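Local atomic coordinates of TRAS1 ORF2p (Bombyx mori, PDB entry 1WDU), a protein that forms the endonuclease domain of a telomere-specific non-LTR retrotransposon protein and probably cuts target DNA ahead of the element's insertion. Residues 103-107 with 119-125. The protein carries 1 engineered substitution. Residues are numbered along the deposited sequence.
Sequences NNIVV and LVSYYFE. With PO4 (phosphate ion), chain C.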
loop_
_atom_site.group_PDB
_atom_site.type_symbol
_atom_site.label_atom_id
_atom_site.label_comp_id
_atom_site.label_asym_id
_atom_site.label_seq_id
_atom_site.Cartn_x
_atom_site.Cartn_y
_atom_site.Cartn_z
ATOM N N ASN A 103 10.667 7.666 -6.580
ATOM C CA ASN A 103 9.598 8.624 -6.825
ATOM C C ASN A 103 8.244 7.924 -6.876
ATOM O O ASN A 103 7.205 8.585 -6.879
ATOM C CB ASN A 103 9.835 9.356 -8.152
ATOM C CG ASN A 103 11.114 10.186 -8.149
ATOM O OD1 ASN A 103 11.075 11.400 -8.353
ATOM N ND2 ASN A 103 12.255 9.532 -7.922
ATOM N N ASN A 104 8.257 6.592 -6.913
ATOM C CA ASN A 104 7.016 5.818 -6.982
ATOM C C ASN A 104 6.798 4.872 -5.811
ATOM O O ASN A 104 5.673 4.428 -5.573
ATOM C CB ASN A 104 6.956 5.012 -8.283
ATOM C CG ASN A 104 6.865 5.893 -9.510
ATOM O OD1 ASN A 104 7.883 6.288 -10.089
ATOM N ND2 ASN A 104 5.637 6.224 -9.908
ATOM N N ILE A 105 7.866 4.534 -5.093
ATOM C CA ILE A 105 7.719 3.646 -3.951
ATOM C C ILE A 105 8.503 4.135 -2.746
ATOM O O ILE A 105 9.542 4.808 -2.878
ATOM C CB ILE A 105 8.175 2.179 -4.244
ATOM C CG1 ILE A 105 9.697 2.086 -4.213
ATOM C CG2 ILE A 105 7.620 1.686 -5.586
ATOM C CD1 ILE A 105 10.199 0.654 -4.209
ATOM N N VAL A 106 7.975 3.819 -1.568
ATOM C CA VAL A 106 8.629 4.172 -0.324
ATOM C C VAL A 106 8.628 2.875 0.490
ATOM O O VAL A 106 7.607 2.182 0.613
ATOM C CB VAL A 106 7.901 5.347 0.409
ATOM C CG1 VAL A 106 6.506 4.935 0.848
ATOM C CG2 VAL A 106 8.746 5.817 1.601
ATOM N N VAL A 107 9.805 2.524 0.989
ATOM C CA VAL A 107 9.982 1.298 1.740
ATOM C C VAL A 107 10.380 1.624 3.171
ATOM O O VAL A 107 11.312 2.408 3.420
ATOM C CB VAL A 107 11.078 0.415 1.086
ATOM C CG1 VAL A 107 11.166 -0.931 1.798
ATOM C CG2 VAL A 107 10.781 0.235 -0.409
ATOM N N LEU A 119 7.719 -2.832 4.932
ATOM C CA LEU A 119 6.476 -2.355 4.326
ATOM C C LEU A 119 6.741 -1.487 3.115
ATOM O O LEU A 119 7.720 -0.757 3.062
ATOM C CB LEU A 119 5.678 -1.512 5.320
ATOM C CG LEU A 119 5.116 -2.149 6.580
ATOM C CD1 LEU A 119 4.659 -1.046 7.522
ATOM C CD2 LEU A 119 3.966 -3.083 6.213
ATOM N N VAL A 120 5.861 -1.555 2.133
ATOM C CA VAL A 120 6.063 -0.703 0.985
ATOM C C VAL A 120 4.756 -0.154 0.448
ATOM O O VAL A 120 3.760 -0.867 0.353
ATOM C CB VAL A 120 6.881 -1.435 -0.127
ATOM C CG1 VAL A 120 6.659 -2.906 -0.038
ATOM C CG2 VAL A 120 6.511 -0.895 -1.510
ATOM N N SER A 121 4.763 1.143 0.160
ATOM C CA SER A 121 3.605 1.813 -0.403
ATOM C C SER A 121 4.068 2.229 -1.792
ATOM O O SER A 121 5.137 2.816 -1.946
ATOM C CB SER A 121 3.212 3.045 0.424
ATOM O OG SER A 121 2.057 3.673 -0.123
ATOM N N TYR A 122 3.258 1.919 -2.798
ATOM C CA TYR A 122 3.616 2.222 -4.174
ATOM C C TYR A 122 2.476 2.829 -4.983
ATOM O O TYR A 122 1.300 2.709 -4.635
ATOM C CB TYR A 122 4.072 0.947 -4.875
ATOM C CG TYR A 122 2.955 -0.060 -5.084
ATOM C CD1 TYR A 122 2.732 -1.098 -4.174
ATOM C CD2 TYR A 122 2.117 0.025 -6.202
ATOM C CE1 TYR A 122 1.712 -2.030 -4.376
ATOM C CE2 TYR A 122 1.088 -0.896 -6.409
ATOM C CZ TYR A 122 0.892 -1.921 -5.497
ATOM O OH TYR A 122 -0.123 -2.823 -5.726
ATOM N N TYR A 123 2.857 3.465 -6.084
ATOM C CA TYR A 123 1.924 4.083 -7.012
ATOM C C TYR A 123 2.535 4.059 -8.426
ATOM O O TYR A 123 3.618 4.596 -8.661
ATOM C CB TYR A 123 1.613 5.519 -6.592
ATOM C CG TYR A 123 0.735 6.239 -7.589
ATOM C CD1 TYR A 123 1.286 7.090 -8.547
ATOM C CD2 TYR A 123 -0.641 6.022 -7.618
ATOM C CE1 TYR A 123 0.494 7.701 -9.506
ATOM C CE2 TYR A 123 -1.441 6.622 -8.569
ATOM C CZ TYR A 123 -0.869 7.461 -9.512
ATOM O OH TYR A 123 -1.662 8.056 -10.460
ATOM N N PHE A 124 1.830 3.420 -9.354
ATOM C CA PHE A 124 2.275 3.307 -10.737
ATOM C C PHE A 124 1.361 4.170 -11.622
ATOM O O PHE A 124 0.146 3.941 -11.669
ATOM C CB PHE A 124 2.196 1.839 -11.185
ATOM C CG PHE A 124 2.973 0.873 -10.304
ATOM C CD1 PHE A 124 2.639 -0.476 -10.281
ATOM C CD2 PHE A 124 4.039 1.317 -9.505
ATOM C CE1 PHE A 124 3.340 -1.374 -9.484
ATOM C CE2 PHE A 124 4.750 0.431 -8.701
ATOM C CZ PHE A 124 4.396 -0.925 -8.691
ATOM N N GLU A 125 1.938 5.156 -12.313
ATOM C CA GLU A 125 1.149 6.021 -13.195
ATOM C C GLU A 125 0.403 5.130 -14.173
ATOM O O GLU A 125 0.931 4.108 -14.612
ATOM C CB GLU A 125 2.042 6.956 -14.012
ATOM C CG GLU A 125 3.385 7.259 -13.398
ATOM C CD GLU A 125 3.274 8.225 -12.266
ATOM O OE1 GLU A 125 2.207 8.877 -12.151
ATOM O OE2 GLU A 125 4.259 8.339 -11.502
HETATM P P PO4 C . -5.033 7.937 -10.121
HETATM O O1 PO4 C . -4.972 8.757 -11.458
HETATM O O2 PO4 C . -6.441 7.614 -9.673
HETATM O O3 PO4 C . -4.060 6.747 -10.166
HETATM O O4 PO4 C . -4.437 8.890 -9.066
HETATM O O HOH W 1 7.335 8.679 -12.522
#
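Segments 103-107 and 119-125 pair as part of an antiparallel beta hairpin, strands 105-111 and 116-123, in one of the two central sheets of the DNase I-like alpha/beta sandwich. The axes of 105-107 and 119-123 come within 4.8 Å, and their N-to-C directions differ by 173°, close to exactly antiparallel. Asn104 sits just before the first strand and makes most of the polar contact. Its O accepts from Tyr123 N at 3.0 Å. Its ND2 donates to Tyr123 O at 2.9 Å and to Glu125 OE2 at 3.0 Å. Backbone and side chain of Asn104 together carry the pairing past the last bridge, to Tyr123 and Glu125. Lys82 forms a salt bridge with the same Glu125 OE2.

Ile105 faces Tyr122 in a non-hydrogen-bonded pair. Its CG2 packs on Tyr122 CB at 3.7 Å and meets the edge of the Phe124 ring, with CE2 4.4 Å away. Helix 131-142 covers this face, where Ile105 touches Gln136 and Val140. Val106 and Ser121 form the hydrogen-bonded pair. Their side chains lie on the other face, where Ser121 touches Leu50 of strand 48-52 in the other sheet and its OG hydrogen-bonds to Ile51 O. Val106 N to Ser121 O is 3.0 Å, and Ser121 N to Val106 O is 3.1 Å. Val107 and Val120 are a non-hydrogen-bonded pair on the same face as Ile105, with Val107 CG2 4.3 Å from Val120 CB.

Beyond the ladder, Tyr123 points its hydroxyl at a phosphate ion, probably from the crystallisation liquor, which His234 also binds. Tyr123 OH donates to PO4 O3 at 2.7 Å.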